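Local coordinates for protein lysyl-trna-dependent l-ysyl-phosphatidylgycerol synthase (Bacillus licheniformis, PDB 4V36) that probably transfers lysine from lysyl-tRNA to the membrane lipid phosphatidylglycerol, a modification linked to bacterial resistance, at residues E17-F22 with N49-F54; L76-F81 with A103-F108. One frame throughout, in Å; residues are numbered along the deposited sequence.

In the fold
Strand 50-57 and helix 74-87 form the common boundary of the two contacts, whose centres lie about 18 Å apart. In contact 1, helix 16-25 covers one face of the strand; the other face meets helix 74-87, which carries on into contact 2 with helix 102-106. The layers join where Ala50 CB lies 3.6 Å from Val77 CG1 and Phe54 CD1 lies 3.6 Å from Phe81 CE1. Contact centres 1 and 2 are about 17 and 23 Å from the centre of the chain. Residues lining the lysine amide pocket, among them Trp172, Asp224 and Arg227, belong to neither contact; both are packing between elements of the fold, which is consistent with the acetyltransferase-like clan.

Contact 1 of 2, residues E17-F22 with N49-F54; sequences EKLEAF and NALIQF
Gln53 NE2 donates a hydrogen bond to the backbone oxygen of Ser32, which holds its amide beside the helix, 4.1 Å from Leu19 CD1. The same Leu19 methyl also meets Leu51 CD2 at 3.6 Å, and the two leucine side chains cross at about a right angle. Phe22 carries the larger share of the contact. Its CG is anti to the backbone N (chi1 176°), and the ring beyond it meets the start of the strand, where CZ stands 3.4 Å from Asn49 O and 3.6 Å from Ala50 C, while Ala50 N lies in the ring plane at its edge. Ring atom CE2 reaches Leu51 CB at 3.6 Å. No hydrogen bond joins helix to strand; the axes of 17-22 and 50-54 come within 10.7 Å, at 131° between their N-to-C directions, and side chains make the contact. Within the mixed sheet, strand 50-57 runs antiparallel to both of its neighbours, strands 41-44 and 60-69. From the first of these, Tyr44 meets the Phe22 ring edge-to-face and Phe42 touches Leu19 and Leu51; Ala50 and Ile52 pack instead against helix 74-87.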
loop_
_atom_site.group_PDB
_atom_site.type_symbol
_atom_site.label_atom_id
_atom_site.label_comp_id
_atom_site.label_asym_id
_atom_site.label_seq_id
_atom_site.Cartn_x
_atom_site.Cartn_y
_atom_site.Cartn_z
ATOM N N GLU A 17 14.239 -14.182 -3.320
ATOM C CA GLU A 17 14.210 -15.119 -4.438
ATOM C C GLU A 17 13.012 -16.059 -4.360
ATOM O O GLU A 17 12.321 -16.283 -5.355
ATOM C CB GLU A 17 15.504 -15.934 -4.491
ATOM C CG GLU A 17 15.545 -16.949 -5.625
ATOM C CD GLU A 17 16.816 -17.773 -5.628
ATOM O OE1 GLU A 17 17.677 -17.541 -4.754
ATOM O OE2 GLU A 17 16.954 -18.651 -6.505
ATOM N N LYS A 18 12.771 -16.608 -3.174
ATOM C CA LYS A 18 11.651 -17.519 -2.970
ATOM C C LYS A 18 10.323 -16.784 -3.110
ATOM O O LYS A 18 9.360 -17.321 -3.659
ATOM C CB LYS A 18 11.745 -18.188 -1.597
ATOM C CG LYS A 18 10.699 -19.263 -1.354
ATOM C CD LYS A 18 10.878 -19.913 0.008
ATOM C CE LYS A 18 9.833 -20.993 0.247
ATOM N NZ LYS A 18 9.999 -21.647 1.575
ATOM N N LEU A 19 10.282 -15.550 -2.618
ATOM C CA LEU A 19 9.076 -14.732 -2.695
ATOM C C LEU A 19 8.736 -14.371 -4.138
ATOM O O LEU A 19 7.577 -14.440 -4.547
ATOM C CB LEU A 19 9.237 -13.458 -1.862
ATOM C CG LEU A 19 8.070 -12.471 -1.940
ATOM C CD1 LEU A 19 6.790 -13.117 -1.448
ATOM C CD2 LEU A 19 8.375 -11.210 -1.150
ATOM N N GLU A 20 9.753 -13.980 -4.900
ATOM C CA GLU A 20 9.567 -13.599 -6.296
ATOM C C GLU A 20 9.037 -14.768 -7.116
ATOM O O GLU A 20 8.146 -14.602 -7.949
ATOM C CB GLU A 20 10.879 -13.090 -6.897
ATOM C CG GLU A 20 10.774 -12.701 -8.362
ATOM C CD GLU A 20 9.739 -11.619 -8.604
ATOM O OE1 GLU A 20 9.793 -10.578 -7.914
ATOM O OE2 GLU A 20 8.867 -11.810 -9.479
ATOM N N ALA A 21 9.593 -15.950 -6.874
ATOM C CA ALA A 21 9.161 -17.154 -7.571
ATOM C C ALA A 21 7.716 -17.490 -7.220
ATOM O O ALA A 21 6.926 -17.845 -8.091
ATOM C CB ALA A 21 10.077 -18.319 -7.234
ATOM N N PHE A 22 7.380 -17.364 -5.941
ATOM C CA PHE A 22 6.045 -17.692 -5.455
ATOM C C PHE A 22 4.975 -16.781 -6.050
ATOM O O PHE A 22 3.932 -17.251 -6.503
ATOM C CB PHE A 22 6.003 -17.611 -3.925
ATOM C CG PHE A 22 4.636 -17.845 -3.339
ATOM C CD1 PHE A 22 4.191 -19.132 -3.080
ATOM C CD2 PHE A 22 3.800 -16.780 -3.041
ATOM C CE1 PHE A 22 2.937 -19.351 -2.540
ATOM C CE2 PHE A 22 2.545 -16.994 -2.503
ATOM C CZ PHE A 22 2.114 -18.281 -2.252
ATOM N N ASN A 49 1.229 -23.459 -1.664
ATOM C CA ASN A 49 0.452 -22.652 -2.597
ATOM C C ASN A 49 0.006 -21.318 -2.003
ATOM O O ASN A 49 -0.496 -20.452 -2.720
ATOM C CB ASN A 49 -0.775 -23.433 -3.077
ATOM C CG ASN A 49 -0.408 -24.676 -3.863
ATOM O OD1 ASN A 49 0.716 -25.172 -3.779
ATOM N ND2 ASN A 49 -1.359 -25.190 -4.634
ATOM N N ALA A 50 0.189 -21.155 -0.697
ATOM C CA ALA A 50 -0.261 -19.948 -0.012
ATOM C C ALA A 50 0.816 -19.374 0.906
ATOM O O ALA A 50 1.710 -20.093 1.356
ATOM C CB ALA A 50 -1.527 -20.235 0.776
ATOM N N LEU A 51 0.723 -18.077 1.185
ATOM C CA LEU A 51 1.738 -17.389 1.976
ATOM C C LEU A 51 1.157 -16.298 2.873
ATOM O O LEU A 51 0.331 -15.495 2.440
ATOM C CB LEU A 51 2.795 -16.781 1.052
ATOM C CG LEU A 51 3.812 -15.845 1.705
ATOM C CD1 LEU A 51 4.678 -16.597 2.704
ATOM C CD2 LEU A 51 4.669 -15.166 0.651
ATOM N N ILE A 52 1.605 -16.272 4.123
ATOM C CA ILE A 52 1.222 -15.223 5.060
ATOM C C ILE A 52 2.432 -14.392 5.478
ATOM O O ILE A 52 3.414 -14.923 5.998
ATOM C CB ILE A 52 0.544 -15.804 6.316
ATOM C CG1 ILE A 52 -0.894 -16.218 6.000
ATOM C CG2 ILE A 52 0.556 -14.790 7.451
ATOM C CD1 ILE A 52 -1.669 -16.698 7.210
ATOM N N GLN A 53 2.360 -13.088 5.233
ATOM C CA GLN A 53 3.409 -12.168 5.658
ATOM C C GLN A 53 2.993 -11.482 6.954
ATOM O O GLN A 53 1.846 -11.061 7.097
ATOM C CB GLN A 53 3.693 -11.132 4.571
ATOM C CG GLN A 53 3.975 -11.732 3.206
ATOM C CD GLN A 53 4.273 -10.680 2.157
ATOM O OE1 GLN A 53 4.638 -9.548 2.480
ATOM N NE2 GLN A 53 4.116 -11.049 0.890
ATOM N N PHE A 54 3.924 -11.363 7.894
ATOM C CA PHE A 54 3.589 -10.817 9.203
ATOM C C PHE A 54 4.786 -10.207 9.919
ATOM O O PHE A 54 5.929 -10.350 9.485
ATOM C CB PHE A 54 2.971 -11.908 10.083
ATOM C CG PHE A 54 3.923 -13.018 10.432
ATOM C CD1 PHE A 54 4.155 -14.055 9.543
ATOM C CD2 PHE A 54 4.582 -13.027 11.650
ATOM C CE1 PHE A 54 5.030 -15.078 9.861
ATOM C CE2 PHE A 54 5.458 -14.046 11.974
ATOM C CZ PHE A 54 5.682 -15.074 11.077
#

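Contact 2 of 2, residues L76-F81 with A103-F108; sequences LVIKEF and ALYHDF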
loop_
_atom_site.group_PDB
_atom_site.type_symbol
_atom_site.label_atom_id
_atom_site.label_comp_id
_atom_site.label_asym_id
_atom_site.label_seq_id
_atom_site.Cartn_x
_atom_site.Cartn_y
_atom_site.Cartn_z
ATOM N N LEU A 76 -6.276 -23.258 4.490
ATOM C CA LEU A 76 -5.224 -24.121 5.012
ATOM C C LEU A 76 -4.109 -23.326 5.689
ATOM O O LEU A 76 -3.687 -23.660 6.794
ATOM C CB LEU A 76 -4.640 -24.984 3.892
ATOM C CG LEU A 76 -3.478 -25.900 4.287
ATOM C CD1 LEU A 76 -3.892 -26.846 5.403
ATOM C CD2 LEU A 76 -2.977 -26.677 3.083
ATOM N N VAL A 77 -3.638 -22.274 5.024
ATOM C CA VAL A 77 -2.524 -21.488 5.543
ATOM C C VAL A 77 -2.934 -20.697 6.787
ATOM O O VAL A 77 -2.137 -20.522 7.710
ATOM C CB VAL A 77 -1.956 -20.526 4.466
ATOM C CG1 VAL A 77 -3.010 -19.528 4.000
ATOM C CG2 VAL A 77 -0.719 -19.807 4.985
ATOM N N ILE A 78 -4.181 -20.238 6.817
ATOM C CA ILE A 78 -4.697 -19.511 7.971
ATOM C C ILE A 78 -4.829 -20.457 9.158
ATOM O O ILE A 78 -4.517 -20.097 10.292
ATOM C CB ILE A 78 -6.057 -18.854 7.663
ATOM C CG1 ILE A 78 -5.887 -17.765 6.602
ATOM C CG2 ILE A 78 -6.669 -18.262 8.923
ATOM C CD1 ILE A 78 -7.186 -17.132 6.166
ATOM N N LYS A 79 -5.275 -21.678 8.879
ATOM C CA LYS A 79 -5.419 -22.705 9.904
ATOM C C LYS A 79 -4.070 -23.072 10.516
ATOM O O LYS A 79 -3.937 -23.159 11.735
ATOM C CB LYS A 79 -6.088 -23.949 9.316
ATOM C CG LYS A 79 -6.326 -25.071 10.312
ATOM C CD LYS A 79 -7.029 -26.243 9.644
ATOM C CE LYS A 79 -7.289 -27.373 10.624
ATOM N NZ LYS A 79 -7.972 -28.522 9.967
ATOM N N GLU A 80 -3.074 -23.282 9.661
ATOM C CA GLU A 80 -1.738 -23.656 10.111
ATOM C C GLU A 80 -1.049 -22.522 10.865
ATOM O O GLU A 80 -0.401 -22.750 11.887
ATOM C CB GLU A 80 -0.874 -24.087 8.923
ATOM C CG GLU A 80 -1.337 -25.368 8.251
ATOM C CD GLU A 80 -0.533 -25.696 7.008
ATOM O OE1 GLU A 80 0.278 -24.847 6.580
ATOM O OE2 GLU A 80 -0.709 -26.803 6.459
ATOM N N PHE A 81 -1.190 -21.302 10.355
ATOM C CA PHE A 81 -0.560 -20.136 10.968
ATOM C C PHE A 81 -1.127 -19.862 12.357
ATOM O O PHE A 81 -0.377 -19.623 13.303
ATOM C CB PHE A 81 -0.733 -18.905 10.076
ATOM C CG PHE A 81 -0.091 -17.663 10.625
ATOM C CD1 PHE A 81 1.278 -17.480 10.540
ATOM C CD2 PHE A 81 -0.858 -16.676 11.221
ATOM C CE1 PHE A 81 1.873 -16.340 11.045
ATOM C CE2 PHE A 81 -0.268 -15.533 11.727
ATOM C CZ PHE A 81 1.099 -15.364 11.638
ATOM N N ALA A 103 -15.095 -14.598 5.679
ATOM C CA ALA A 103 -15.530 -15.937 6.062
ATOM C C ALA A 103 -14.363 -16.785 6.562
ATOM O O ALA A 103 -14.546 -17.691 7.374
ATOM C CB ALA A 103 -16.217 -16.622 4.892
ATOM N N LEU A 104 -13.167 -16.479 6.072
ATOM C CA LEU A 104 -11.965 -17.209 6.457
ATOM C C LEU A 104 -11.597 -16.966 7.917
ATOM O O LEU A 104 -11.043 -17.842 8.581
ATOM C CB LEU A 104 -10.791 -16.812 5.558
ATOM C CG LEU A 104 -10.926 -17.094 4.060
ATOM C CD1 LEU A 104 -9.765 -16.480 3.294
ATOM C CD2 LEU A 104 -11.003 -18.589 3.806
ATOM N N TYR A 105 -11.908 -15.773 8.413
ATOM C CA TYR A 105 -11.498 -15.377 9.756
ATOM C C TYR A 105 -12.649 -15.453 10.753
ATOM O O TYR A 105 -12.427 -15.569 11.958
ATOM C CB TYR A 105 -10.918 -13.960 9.732
ATOM C CG TYR A 105 -9.888 -13.748 8.647
ATOM C CD1 TYR A 105 -8.565 -14.127 8.834
ATOM C CD2 TYR A 105 -10.240 -13.174 7.434
ATOM C CE1 TYR A 105 -7.622 -13.937 7.842
ATOM C CE2 TYR A 105 -9.303 -12.980 6.437
ATOM C CZ TYR A 105 -7.997 -13.363 6.646
ATOM O OH TYR A 105 -7.061 -13.173 5.656
ATOM N N HIS A 106 -13.876 -15.387 10.248
ATOM C CA HIS A 106 -15.058 -15.420 11.102
ATOM C C HIS A 106 -15.197 -16.763 11.813
ATOM O O HIS A 106 -15.715 -16.834 12.927
ATOM C CB HIS A 106 -16.317 -15.126 10.284
ATOM C CG HIS A 106 -17.560 -15.001 11.111
ATOM N ND1 HIS A 106 -17.531 -14.725 12.462
ATOM C CD2 HIS A 106 -18.867 -15.118 10.780
ATOM C CE1 HIS A 106 -18.767 -14.675 12.925
ATOM N NE2 HIS A 106 -19.596 -14.910 11.924
ATOM N N ASP A 107 -14.728 -17.824 11.166
ATOM C CA ASP A 107 -14.811 -19.167 11.731
ATOM C C ASP A 107 -13.875 -19.342 12.923
ATOM O O ASP A 107 -14.039 -20.266 13.720
ATOM C CB ASP A 107 -14.500 -20.217 10.662
ATOM C CG ASP A 107 -15.570 -20.290 9.589
ATOM O OD1 ASP A 107 -16.750 -20.022 9.905
ATOM O OD2 ASP A 107 -15.233 -20.615 8.431
ATOM N N PHE A 108 -12.894 -18.455 13.040
ATOM C CA PHE A 108 -11.962 -18.496 14.160
ATOM C C PHE A 108 -12.341 -17.470 15.223
ATOM O O PHE A 108 -11.553 -17.165 16.117
ATOM C CB PHE A 108 -10.529 -18.259 13.679
ATOM C CG PHE A 108 -10.008 -19.340 12.776
ATOM C CD1 PHE A 108 -9.441 -20.488 13.306
ATOM C CD2 PHE A 108 -10.086 -19.211 11.400
ATOM C CE1 PHE A 108 -8.960 -21.487 12.479
ATOM C CE2 PHE A 108 -9.607 -20.205 10.567
ATOM C CZ PHE A 108 -9.043 -21.345 11.107
#
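A beta-alpha-beta crossover supplies one half of this contact: helix 74-87 links strands 60-69 and 91-97, which lie parallel and adjacent in the sheet, and its Ile78 packs against Leu104 and Tyr105 of the short, weakly bonded helix 102-106 and Phe108 just beyond it. The two backbones come nearest at Ile78 and Leu104, whose CA atoms are 7.8 Å apart. Ile78 divides its work between two branches. Its longer one is extended, with CD1 anti to CA (chi2 176°); CD1 touches Leu104 CB at 3.7 Å and, from a direction roughly perpendicular to that, Tyr105 CE1 at 3.6 Å. This side chain crosses those of Leu104 and Tyr105 at about a right angle. The shorter branch, CG2, is 3.9 Å from Phe108 CE2, where the two side chains cross obliquely. The neighbouring ring atom of Phe108, CZ, lies 4.1 Å from Lys79 CA, while the far end of the lysine chain leads away. Within segment 103-108, Leu104 CB lies over one face of the Tyr105 ring, toward its rim, and Leu104 O lies in plane at the edge of Phe108. Apart from the tyrosine hydroxyl the contact is carbon to carbon, and no hydrogen bond crosses it, so cohesion should come from close apolar packing. The nearby hydroxyl, Tyr105 OH, is satisfied by a hydrogen bond with Asp66 OD1, which ties the aromatic side chain to strand 60-69 while leaving its ring carbons to pack against the isoleucine.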